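Local coordinates for nigerythrin (PDB 1YUZ), which shows NADH peroxidase activity in vitro and combines a hemerythrin-like diiron centre with a rubredoxin-like iron centre in each subunit, at residues Ala35-Glu40 with Ile75-Glu80; Gly42-Tyr47 with Ala68-Glu73; Leu173-Gly178 with Cys192-Asp197. All blocks are in the same frame, centred on the assembly; numbering follows the deposited sequence. Where two conformers were deposited one is given.

Contact 1 of 3, residues Ala35-Glu40 with Ile75-Glu80; sequences AAIAGE and IHIGLE. With FE (Fe (III) ion), chain F.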
ATOM      1  N   ALA B  35      18.847  -3.572  15.111  1.00 11.52           N
ATOM      2  CA  ALA B  35      18.670  -3.085  13.748  1.00 11.43           C
ATOM      3  C   ALA B  35      17.258  -2.545  13.578  1.00 11.26           C
ATOM      4  O   ALA B  35      17.049  -1.517  12.933  1.00 11.32           O
ATOM      5  CB  ALA B  35      18.931  -4.204  12.751  1.00 11.53           C
ATOM      6  N   ALA B  36      16.288  -3.240  14.158  1.00 11.09           N
ATOM      7  CA  ALA B  36      14.901  -2.804  14.068  1.00 10.88           C
ATOM      8  C   ALA B  36      14.748  -1.467  14.782  1.00 10.83           C
ATOM      9  O   ALA B  36      14.105  -0.555  14.270  1.00 10.78           O
ATOM     10  CB  ALA B  36      13.982  -3.842  14.694  1.00 10.84           C
ATOM     11  N   ILE B  37      15.342  -1.345  15.964  1.00 10.72           N
ATOM     12  CA  ILE B  37      15.251  -0.099  16.710  1.00 10.68           C
ATOM     13  C   ILE B  37      15.845   1.029  15.876  1.00 10.76           C
ATOM     14  O   ILE B  37      15.277   2.116  15.800  1.00 10.67           O
ATOM     15  CB  ILE B  37      15.989  -0.199  18.062  1.00 10.67           C
ATOM     16  CG1 ILE B  37      15.200  -1.114  19.000  1.00 10.73           C
ATOM     17  CG2 ILE B  37      16.151   1.185  18.681  1.00 10.68           C
ATOM     18  CD1 ILE B  37      15.937  -1.487  20.256  1.00 10.81           C
ATOM     19  N   ALA B  38      16.981   0.763  15.238  1.00 10.85           N
ATOM     20  CA  ALA B  38      17.626   1.776  14.407  1.00 10.98           C
ATOM     21  C   ALA B  38      16.689   2.187  13.278  1.00 10.93           C
ATOM     22  O   ALA B  38      16.495   3.376  13.019  1.00 11.15           O
ATOM     23  CB  ALA B  38      18.933   1.235  13.837  1.00 11.17           C
ATOM     24  N   GLY B  39      16.105   1.195  12.616  1.00 10.90           N
ATOM     25  CA  GLY B  39      15.191   1.472  11.524  1.00 10.67           C
ATOM     26  C   GLY B  39      13.964   2.245  11.967  1.00 10.53           C
ATOM     27  O   GLY B  39      13.532   3.177  11.290  1.00 10.73           O
ATOM     28  N   GLU B  40      13.399   1.865  13.107  1.00 10.25           N
ATOM     29  CA  GLU B  40      12.213   2.539  13.618  1.00 10.09           C
ATOM     30  C   GLU B  40      12.527   3.950  14.083  1.00 10.00           C
ATOM     31  O   GLU B  40      11.674   4.832  14.024  1.00  9.86           O
ATOM     32  CB  GLU B  40      11.598   1.725  14.754  1.00 10.00           C
ATOM     33  CG  GLU B  40      11.135   0.337  14.310  1.00 10.10           C
ATOM     34  CD  GLU B  40       9.956   0.378  13.342  1.00 10.11           C
ATOM     35  OE1 GLU B  40       9.896   1.286  12.480  1.00 10.25           O
ATOM     36  OE2 GLU B  40       9.087  -0.508  13.441  1.00 10.02           O
ATOM     37  N   ILE B  75       6.277   3.066  19.895  1.00  9.24           N
ATOM     38  CA  ILE B  75       5.793   1.939  20.682  1.00  9.28           C
ATOM     39  C   ILE B  75       6.624   0.718  20.286  1.00  9.23           C
ATOM     40  O   ILE B  75       7.023  -0.068  21.139  1.00  9.23           O
ATOM     41  CB  ILE B  75       4.287   1.676  20.418  1.00  9.43           C
ATOM     42  CG1 ILE B  75       3.460   2.793  21.062  1.00  9.63           C
ATOM     43  CG2 ILE B  75       3.877   0.306  20.969  1.00  9.64           C
ATOM     44  CD1 ILE B  75       1.984   2.716  20.768  1.00 10.05           C
ATOM     45  N   HIS B  76       6.894   0.568  18.991  1.00  9.12           N
ATOM     46  CA  HIS B  76       7.699  -0.550  18.512  1.00  9.24           C
ATOM     47  C   HIS B  76       9.091  -0.478  19.130  1.00  9.41           C
ATOM     48  O   HIS B  76       9.623  -1.480  19.602  1.00  9.51           O
ATOM     49  CB  HIS B  76       7.799  -0.512  16.987  1.00  9.17           C
ATOM     50  CG  HIS B  76       6.492  -0.753  16.298  1.00  8.99           C
ATOM     51  ND1 HIS B  76       6.305  -0.529  14.952  1.00  9.23           N
ATOM     52  CD2 HIS B  76       5.303  -1.190  16.775  1.00  9.21           C
ATOM     53  CE1 HIS B  76       5.056  -0.816  14.630  1.00  9.08           C
ATOM     54  NE2 HIS B  76       4.427  -1.219  15.719  1.00  9.24           N
ATOM     55  N   ILE B  77       9.680   0.711  19.123  1.00  9.63           N
ATOM     56  CA  ILE B  77      11.002   0.890  19.706  1.00  9.92           C
ATOM     57  C   ILE B  77      10.980   0.480  21.174  1.00 10.06           C
ATOM     58  O   ILE B  77      11.889  -0.202  21.649  1.00  9.95           O
ATOM     59  CB  ILE B  77      11.463   2.352  19.586  1.00 10.07           C
ATOM     60  CG1 ILE B  77      11.744   2.675  18.117  1.00 10.34           C
ATOM     61  CG2 ILE B  77      12.699   2.586  20.450  1.00 10.24           C
ATOM     62  CD1 ILE B  77      11.955   4.138  17.839  1.00 10.75           C
ATOM     63  N   GLY B  78       9.938   0.894  21.889  1.00 10.18           N
ATOM     64  CA  GLY B  78       9.825   0.550  23.297  1.00 10.52           C
ATOM     65  C   GLY B  78       9.795  -0.950  23.519  1.00 10.70           C
ATOM     66  O   GLY B  78      10.460  -1.463  24.418  1.00 10.94           O
ATOM     67  N   LEU B  79       9.023  -1.659  22.701  1.00 10.86           N
ATOM     68  CA  LEU B  79       8.919  -3.108  22.827  1.00 11.14           C
ATOM     69  C   LEU B  79      10.252  -3.785  22.542  1.00 11.23           C
ATOM     70  O   LEU B  79      10.656  -4.705  23.251  1.00 11.33           O
ATOM     71  CB  LEU B  79       7.865  -3.650  21.861  1.00 11.39           C
ATOM     72  CG  LEU B  79       6.413  -3.236  22.113  1.00 11.67           C
ATOM     73  CD1 LEU B  79       5.541  -3.753  20.983  1.00 11.93           C
ATOM     74  CD2 LEU B  79       5.942  -3.780  23.455  1.00 12.15           C
ATOM     75  N   GLU B  80      10.931  -3.325  21.498  1.00 11.22           N
ATOM     76  CA  GLU B  80      12.214  -3.891  21.106  1.00 11.49           C
ATOM     77  C   GLU B  80      13.311  -3.536  22.103  1.00 11.91           C
ATOM     78  O   GLU B  80      14.119  -4.388  22.478  1.00 11.92           O
ATOM     79  CB  GLU B  80      12.562  -3.414  19.692  1.00 11.10           C
ATOM     80  CG  GLU B  80      11.573  -3.977  18.667  1.00 10.65           C
ATOM     81  CD  GLU B  80      11.483  -3.198  17.363  1.00 10.78           C
ATOM     82  OE1 GLU B  80      12.118  -2.133  17.224  1.00 10.69           O
ATOM     83  OE2 GLU B  80      10.752  -3.669  16.468  1.00 10.44           O
TER
HETATM   84 FE    FE F 301       8.151   0.564  11.594  1.00 10.00          FE
HETATM   85  O   HOH W   1       7.175   1.507  10.176  1.00 13.29           O
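In the diiron four-helix bundle, helices 29-56 and 60-87 run antiparallel, and residues 35-40 and 75-80 face each other beside the Fe(III) ion of the diiron site. The two short segments lie 9.2 Å apart at their axes, with 161° between their directions. CG of Glu40 stands anti to the carbonyl carbon and the chain bends at chi2 (-67°), which turns the carboxylate toward the metal. Both oxygens chelate the iron, OE1 of Glu40 at 2.1 Å from FE and OE2 a little farther; Glu73, Glu118, Glu149 and a water complete the coordination. OE2 of Glu40 also accepts a longish bond, 3.2 Å, from ND1 of His76, which is weakly shared with OE1 of Glu73. Bent to 147°, it meets the oxygen from above the carboxylate plane, while the acceptor lies near the plane of the imidazole. Tyr123 makes another hydrogen bond to the same oxygen, so metal, histidine and phenol together limit the rotation of this carboxylate. Tyr123 also bonds OE2 of Glu80, so its one hydroxyl links the two acids. OE2 of Glu40 and OE2 of Glu80 are 4.7 Å apart; the shared hydroxyl has one proton to give, so Glu80, which does not bind the iron, may be protonated. Extended beyond CG, Glu80 passes Ile37 in the opposite direction and brings OE1 of Glu80 3.6 Å from CB of Ala36. Away from the iron, CG1 of Ile77 presses on CB of Glu40 at 3.5 Å, and the CG2 methyls of Ile37 and Ile77 meet where these side chains cross obliquely. Carboxylate ligands carried on antiparallel helices, steadied by second-shell hydrogen bonds, are typical of the ferritin-like diiron site of rubrerythrins.

Contact 2 of 3, residues Gly42-Tyr47 with Ala68-Glu73; sequences GAHAKY and ATAAAE. With FE2 (Fe (II) ion), chain G; FE (Fe (III) ion), chain F.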
ATOM      1  N   GLY B  42      14.627   5.818  12.629  1.00  9.97           N
ATOM      2  CA  GLY B  42      14.645   6.572  11.390  1.00 10.00           C
ATOM      3  C   GLY B  42      13.223   6.823  10.914  1.00  9.98           C
ATOM      4  O   GLY B  42      12.896   7.914  10.452  1.00 10.03           O
ATOM      5  N   ALA B  43      12.367   5.810  11.025  1.00  9.88           N
ATOM      6  CA  ALA B  43      10.975   5.939  10.609  1.00  9.85           C
ATOM      7  C   ALA B  43      10.273   7.022  11.419  1.00  9.81           C
ATOM      8  O   ALA B  43       9.504   7.817  10.881  1.00  9.80           O
ATOM      9  CB  ALA B  43      10.250   4.609  10.778  1.00  9.90           C
ATOM     10  N   HIS B  44      10.535   7.049  12.721  1.00  9.92           N
ATOM     11  CA  HIS B  44       9.914   8.047  13.576  1.00 10.20           C
ATOM     12  C   HIS B  44      10.323   9.442  13.136  1.00 10.22           C
ATOM     13  O   HIS B  44       9.490  10.343  13.041  1.00 10.25           O
ATOM     14  CB  HIS B  44      10.309   7.830  15.035  1.00 10.69           C
ATOM     15  CG  HIS B  44       9.634   8.772  15.978  1.00 11.11           C
ATOM     16  ND1 HIS B  44      10.087  10.053  16.209  1.00 11.51           N
ATOM     17  CD2 HIS B  44       8.503   8.635  16.709  1.00 11.51           C
ATOM     18  CE1 HIS B  44       9.263  10.663  17.045  1.00 11.58           C
ATOM     19  NE2 HIS B  44       8.295   9.824  17.363  1.00 11.88           N
ATOM     20  N   ALA B  45      11.611   9.621  12.869  1.00 10.18           N
ATOM     21  CA  ALA B  45      12.109  10.918  12.434  1.00 10.13           C
ATOM     22  C   ALA B  45      11.488  11.296  11.093  1.00 10.08           C
ATOM     23  O   ALA B  45      11.125  12.448  10.865  1.00 10.10           O
ATOM     24  CB  ALA B  45      13.628  10.882  12.322  1.00 10.24           C
ATOM     25  N   LYS B  46      11.355  10.320  10.206  1.00 10.01           N
ATOM     26  CA  LYS B  46      10.775  10.582   8.899  1.00  9.95           C
ATOM     27  C   LYS B  46       9.310  11.001   8.994  1.00  9.68           C
ATOM     28  O   LYS B  46       8.902  12.000   8.405  1.00  9.36           O
ATOM     29  CB  LYS B  46      10.899   9.347   8.005  1.00 10.57           C
ATOM     30  CG  LYS B  46      10.524   9.633   6.565  1.00 11.39           C
ATOM     31  CD  LYS B  46      10.809   8.466   5.643  1.00 12.36           C
ATOM     32  CE  LYS B  46       9.805   7.347   5.819  1.00 12.79           C
ATOM     33  NZ  LYS B  46       9.979   6.315   4.755  1.00 13.28           N
ATOM     34  N   TYR B  47       8.520  10.239   9.742  1.00  9.32           N
ATOM     35  CA  TYR B  47       7.104  10.540   9.887  1.00  9.19           C
ATOM     36  C   TYR B  47       6.867  11.852  10.607  1.00  9.19           C
ATOM     37  O   TYR B  47       5.896  12.557  10.327  1.00  9.05           O
ATOM     38  CB  TYR B  47       6.414   9.394  10.613  1.00  9.06           C
ATOM     39  CG  TYR B  47       6.420   8.116   9.808  1.00  8.99           C
ATOM     40  CD1 TYR B  47       6.117   6.896  10.403  1.00  8.97           C
ATOM     41  CD2 TYR B  47       6.726   8.129   8.442  1.00  8.99           C
ATOM     42  CE1 TYR B  47       6.117   5.719   9.662  1.00  9.16           C
ATOM     43  CE2 TYR B  47       6.729   6.957   7.691  1.00  9.22           C
ATOM     44  CZ  TYR B  47       6.424   5.759   8.309  1.00  9.26           C
ATOM     45  OH  TYR B  47       6.425   4.596   7.579  1.00  9.83           O
ATOM     46  N   ALA B  68       0.374   9.990  14.309  1.00  9.06           N
ATOM     47  CA  ALA B  68      -0.085   8.767  14.946  1.00  8.73           C
ATOM     48  C   ALA B  68       0.862   7.624  14.595  1.00  8.53           C
ATOM     49  O   ALA B  68       1.214   6.816  15.449  1.00  8.47           O
ATOM     50  CB  ALA B  68      -1.500   8.433  14.486  1.00  8.80           C
ATOM     51  N   THR B  69       1.289   7.565  13.338  1.00  8.38           N
ATOM     52  CA  THR B  69       2.182   6.492  12.917  1.00  8.33           C
ATOM     53  C   THR B  69       3.569   6.643  13.542  1.00  8.30           C
ATOM     54  O   THR B  69       4.208   5.651  13.887  1.00  8.25           O
ATOM     55  CB  THR B  69       2.274   6.411  11.384  1.00  8.33           C
ATOM     56  OG1 THR B  69       0.948   6.422  10.833  1.00  8.32           O
ATOM     57  CG2 THR B  69       2.940   5.108  10.971  1.00  8.32           C
ATOM     58  N   ALA B  70       4.035   7.876  13.701  1.00  8.36           N
ATOM     59  CA  ALA B  70       5.327   8.091  14.339  1.00  8.45           C
ATOM     60  C   ALA B  70       5.211   7.547  15.761  1.00  8.51           C
ATOM     61  O   ALA B  70       6.102   6.854  16.250  1.00  8.71           O
ATOM     62  CB  ALA B  70       5.664   9.573  14.372  1.00  8.47           C
ATOM     63  N   ALA B  71       4.095   7.850  16.420  1.00  8.42           N
ATOM     64  CA  ALA B  71       3.878   7.382  17.781  1.00  8.39           C
ATOM     65  C   ALA B  71       3.866   5.855  17.811  1.00  8.36           C
ATOM     66  O   ALA B  71       4.361   5.240  18.758  1.00  8.51           O
ATOM     67  CB  ALA B  71       2.571   7.941  18.321  1.00  8.30           C
ATOM     68  N   ALA B  72       3.308   5.245  16.771  1.00  8.27           N
ATOM     69  CA  ALA B  72       3.266   3.790  16.680  1.00  8.29           C
ATOM     70  C   ALA B  72       4.683   3.232  16.608  1.00  8.36           C
ATOM     71  O   ALA B  72       4.996   2.230  17.247  1.00  8.28           O
ATOM     72  CB  ALA B  72       2.474   3.362  15.451  1.00  8.33           C
ATOM     73  N   GLU B  73       5.546   3.883  15.834  1.00  8.56           N
ATOM     74  CA  GLU B  73       6.913   3.406  15.715  1.00  8.88           C
ATOM     75  C   GLU B  73       7.635   3.525  17.058  1.00  8.99           C
ATOM     76  O   GLU B  73       8.497   2.707  17.382  1.00  9.03           O
ATOM     77  CB  GLU B  73       7.674   4.183  14.637  1.00  9.00           C
ATOM     78  CG  GLU B  73       7.002   4.246  13.261  1.00  9.32           C
ATOM     79  CD  GLU B  73       6.522   2.902  12.736  1.00  9.56           C
ATOM     80  OE1 GLU B  73       7.143   1.858  13.038  1.00  9.91           O
ATOM     81  OE2 GLU B  73       5.523   2.893  11.986  1.00  9.82           O
TER
HETATM   82 FE   FE2 G 302       4.959   1.513  10.626  1.00  8.13          FE
HETATM   83 FE    FE F 301       8.151   0.564  11.594  1.00 10.00          FE
HETATM   84  O   HOH W   1       7.175   1.507  10.176  1.00 13.29           O
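Tyr47 and Glu73 cross obliquely, ring and carboxylate planes 67° apart, so the phenol presents its edge to the acid: CE1 of Tyr47 lies 3.7 Å from OE2 of Glu73, which sits near the ring plane. Thr69 comes at the same corner, its CG2 methyl 3.5 Å from CE1 of Tyr47. One face of the tyrosine ring carries the carbonyl O of Ala43, one turn earlier in its own helix, while the hydroxyl bonds Glu115, another iron ligand, and probably helps position it. Helices 29-56 and 60-87 are antiparallel members of the ferritin-like bundle, and here Glu73 bridges its two irons. Bent at chi2 (-49°), it reaches Fe(II) through OE2 of Glu73 at 2.0 Å and Fe(III) through OE1 of Glu73 at 2.2 Å; a water also spans the pair. Farther from the metals, His44 has CG anti to the backbone N (chi1 -176°), which swings the imidazole across to Ala70. Its CD2 edge points at the carbonyl, CD2 of His44 to O of Ala70 being 3.0 Å, and the Ala70 methyl sits off-centre over the ring in a CH-pi contact. That methyl also packs against CB of Tyr47, 3.8 Å from CB of Ala70.

Contact 3 of 3, residues Leu173-Gly178 with Cys192-Asp197; sequences LCPICG and CFRPKD. With FE (Fe (III) ion), chain H.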
ATOM      1  N   LEU B 173      -4.827   5.381  17.989  1.00 10.35           N
ATOM      2  CA  LEU B 173      -3.657   4.532  18.138  1.00 10.21           C
ATOM      3  C   LEU B 173      -3.771   3.660  19.378  1.00 10.20           C
ATOM      4  O   LEU B 173      -4.101   4.137  20.465  1.00 10.12           O
ATOM      5  CB  LEU B 173      -2.398   5.393  18.253  1.00  9.98           C
ATOM      6  CG  LEU B 173      -1.084   4.654  18.527  1.00 10.04           C
ATOM      7  CD1 LEU B 173      -0.736   3.771  17.340  1.00 10.06           C
ATOM      8  CD2 LEU B 173       0.024   5.662  18.766  1.00  9.95           C
ATOM      9  N   CYS B 174      -3.486   2.376  19.211  1.00 10.32           N
ATOM     10  CA  CYS B 174      -3.536   1.446  20.321  1.00 10.70           C
ATOM     11  C   CYS B 174      -2.483   1.842  21.361  1.00 11.14           C
ATOM     12  O   CYS B 174      -1.443   2.397  21.022  1.00 11.31           O
ATOM     13  CB  CYS B 174      -3.264   0.038  19.807  1.00 10.33           C
ATOM     14  SG  CYS B 174      -3.251  -1.207  21.099  1.00  9.61           S
ATOM     15  N   PRO B 175      -2.749   1.571  22.648  1.00 11.49           N
ATOM     16  CA  PRO B 175      -1.787   1.921  23.701  1.00 11.69           C
ATOM     17  C   PRO B 175      -0.519   1.065  23.719  1.00 11.63           C
ATOM     18  O   PRO B 175       0.550   1.546  24.103  1.00 11.91           O
ATOM     19  CB  PRO B 175      -2.592   1.731  24.988  1.00 11.93           C
ATOM     20  CG  PRO B 175      -4.004   1.864  24.556  1.00 12.43           C
ATOM     21  CD  PRO B 175      -4.036   1.166  23.233  1.00 11.80           C
ATOM     22  N   ILE B 176      -0.633  -0.197  23.311  1.00 11.46           N
ATOM     23  CA  ILE B 176       0.517  -1.100  23.359  1.00 11.25           C
ATOM     24  C   ILE B 176       1.034  -1.688  22.049  1.00 11.12           C
ATOM     25  O   ILE B 176       1.989  -2.463  22.050  1.00 11.14           O
ATOM     26  CB  ILE B 176       0.252  -2.257  24.343  1.00 11.31           C
ATOM     27  CG1 ILE B 176      -0.947  -3.084  23.875  1.00 11.36           C
ATOM     28  CG2 ILE B 176       0.011  -1.693  25.742  1.00 11.51           C
ATOM     29  CD1 ILE B 176      -1.164  -4.343  24.694  1.00 11.30           C
ATOM     30  N   CYS B 177       0.397  -1.359  20.933  1.00 10.85           N
ATOM     31  CA  CYS B 177       0.896  -1.833  19.652  1.00 10.62           C
ATOM     32  C   CYS B 177       0.678  -0.709  18.653  1.00 10.50           C
ATOM     33  O   CYS B 177       0.080   0.316  18.991  1.00 10.81           O
ATOM     34  CB  CYS B 177       0.220  -3.146  19.216  1.00 10.41           C
ATOM     35  SG  CYS B 177      -1.367  -3.041  18.374  1.00  9.67           S
ATOM     36  N   GLY B 178       1.167  -0.888  17.437  1.00 10.50           N
ATOM     37  CA  GLY B 178       1.049   0.166  16.450  1.00 10.15           C
ATOM     38  C   GLY B 178      -0.243   0.283  15.670  1.00  9.73           C
ATOM     39  O   GLY B 178      -0.321   1.079  14.740  1.00  9.76           O
ATOM     40  N   CYS B 192      -3.916  -6.771  19.308  1.00 10.72           N
ATOM     41  CA  CYS B 192      -3.710  -7.164  20.705  1.00 11.04           C
ATOM     42  C   CYS B 192      -4.973  -7.198  21.565  1.00 11.43           C
ATOM     43  O   CYS B 192      -4.906  -7.525  22.749  1.00 11.48           O
ATOM     44  CB  CYS B 192      -2.695  -6.229  21.364  1.00 10.95           C
ATOM     45  SG  CYS B 192      -3.329  -4.563  21.635  1.00 10.22           S
ATOM     46  N   PHE B 193      -6.109  -6.838  20.979  1.00 11.73           N
ATOM     47  CA  PHE B 193      -7.397  -6.837  21.676  1.00 12.15           C
ATOM     48  C   PHE B 193      -7.642  -5.745  22.720  1.00 12.43           C
ATOM     49  O   PHE B 193      -8.638  -5.806  23.438  1.00 12.37           O
ATOM     50  CB  PHE B 193      -7.660  -8.209  22.312  1.00 12.32           C
ATOM     51  CG  PHE B 193      -8.061  -9.285  21.326  1.00 12.38           C
ATOM     52  CD1 PHE B 193      -8.064  -9.048  19.950  1.00 12.41           C
ATOM     53  CD2 PHE B 193      -8.425 -10.548  21.784  1.00 12.51           C
ATOM     54  CE1 PHE B 193      -8.425 -10.055  19.050  1.00 12.65           C
ATOM     55  CE2 PHE B 193      -8.784 -11.559  20.893  1.00 12.73           C
ATOM     56  CZ  PHE B 193      -8.784 -11.313  19.526  1.00 12.57           C
ATOM     57  N   ARG B 194      -6.764  -4.751  22.821  1.00 12.80           N
ATOM     58  CA  ARG B 194      -7.002  -3.673  23.785  1.00 13.34           C
ATOM     59  C   ARG B 194      -8.302  -2.972  23.397  1.00 13.58           C
ATOM     60  O   ARG B 194      -8.550  -2.724  22.220  1.00 13.32           O
ATOM     61  CB  ARG B 194      -5.857  -2.649  23.775  1.00 13.55           C
ATOM     62  CG  ARG B 194      -4.687  -2.977  24.697  1.00 14.08           C
ATOM     63  CD  ARG B 194      -5.087  -2.910  26.170  1.00 14.51           C
ATOM     64  NE  ARG B 194      -4.023  -3.410  27.042  1.00 15.10           N
ATOM     65  CZ  ARG B 194      -3.095  -2.655  27.623  1.00 15.09           C
ATOM     66  NH1 ARG B 194      -3.085  -1.341  27.446  1.00 15.30           N
ATOM     67  NH2 ARG B 194      -2.159  -3.226  28.369  1.00 15.41           N
ATOM     68  N   PRO B 195      -9.153  -2.648  24.383  1.00 13.95           N
ATOM     69  CA  PRO B 195     -10.424  -1.974  24.101  1.00 14.35           C
ATOM     70  C   PRO B 195     -10.238  -0.592  23.488  1.00 14.73           C
ATOM     71  O   PRO B 195      -9.242   0.081  23.742  1.00 14.50           O
ATOM     72  CB  PRO B 195     -11.087  -1.891  25.474  1.00 14.29           C
ATOM     73  CG  PRO B 195     -10.528  -3.071  26.194  1.00 14.24           C
ATOM     74  CD  PRO B 195      -9.071  -3.022  25.805  1.00 14.03           C
ATOM     75  N   LYS B 196     -11.210  -0.170  22.686  0.50 15.02           N
ATOM     76  CA  LYS B 196     -11.151   1.134  22.042  0.50 15.40           C
ATOM     77  C   LYS B 196     -10.923   2.271  23.031  0.50 15.53           C
ATOM     78  O   LYS B 196     -10.126   3.171  22.776  0.50 15.59           O
ATOM     79  CB  LYS B 196     -12.444   1.410  21.268  0.50 15.57           C
ATOM     80  CG  LYS B 196     -12.556   2.848  20.772  0.50 15.92           C
ATOM     81  CD  LYS B 196     -13.878   3.115  20.074  0.50 16.15           C
ATOM     82  CE  LYS B 196     -13.977   4.565  19.623  0.50 16.36           C
ATOM     83  NZ  LYS B 196     -15.268   4.853  18.936  0.50 16.66           N
ATOM     84  N   ASP B 197     -11.618   2.228  24.163  1.00 15.67           N
ATOM     85  CA  ASP B 197     -11.492   3.295  25.151  1.00 15.71           C
ATOM     86  C   ASP B 197     -10.080   3.504  25.699  1.00 15.36           C
ATOM     87  O   ASP B 197      -9.834   4.473  26.412  1.00 15.47           O
ATOM     88  CB  ASP B 197     -12.483   3.079  26.302  1.00 16.44           C
ATOM     89  CG  ASP B 197     -11.957   2.139  27.362  1.00 17.10           C
ATOM     90  OD1 ASP B 197     -11.521   1.028  27.007  1.00 17.72           O
ATOM     91  OD2 ASP B 197     -11.985   2.512  28.557  1.00 17.99           O
TER
HETATM   92 FE    FE H 303      -3.077  -3.157  19.890  1.00  8.92          FE
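Arg194 crosses Ile176 at about a right angle beside the rubredoxin-like iron centre, and most of its side chain runs along that one residue, with Cys174 at its base and Pro175 at its tip. CB of Arg194 lies 4.0 Å from SG of Cys174, an iron ligand. CG, anti to the carbonyl carbon, rests on CG1 and CD1 of Ile176. The chain then bends at chi2 (-67°), and NE continues past CD1 of the same residue. At the tip the guanidinium is laid against the isoleucine: CG2 of Ile176 sits over one face, 3.6 Å from NH1 of Arg194, and CD1 covers the same group nearer its rim. NH1 of Arg194 also reaches CB of Pro175, 4.0 Å away. Ile176 touches the metal site too, its CG1 lying 3.6 Å from SG of Cys192. The iron itself joins the two loops: SG of Cys174, SG of Cys177 and SG of Cys192 are each 2.3 Å from FE, and Cys189 is the fourth ligand. Sharing one iron puts SG of Cys174 and SG of Cys192 3.4 Å apart, in the paired CxxC loops of a rubredoxin-type site. N of Ile176 donates to SG of Cys174 at 155°, and N of Arg194 makes a weak bond to SG of Cys192; such N-H groups would be expected to spread some thiolate charge. The first loop, between strands 171-173 and 180-182, lies against helix 60-87, where Leu173 packs on Ala71, Ala72 and Ile75, and Gly178 O is hydrogen-bonded to NE2 of the Fe(II) ligand His152 on helix 136-161; the second loop leads to strand 200-201.

In the fold
Contacts 1 and 2 are buried neighbours on the same helix pair, 29-56 with 60-87, contact 2 nested within the chain loop that contact 1 closes. They share the Fe(III) ion of the diiron site and a water, and meet where OE1 of Glu40 and OE1 of Glu73 converge on that iron, 2.9 Å apart. Both are carboxylate chemistry, contact 1 with a chelating acid and contact 2 with a bridging one. Contact 3 is only partly buried, made of loops, and uses thiolates instead. Its centre lies about 17 to 18 Å from theirs, yet helix 60-87, which supplies one side of contacts 1 and 2, packs against contact 3 through Ile75 and Ala72.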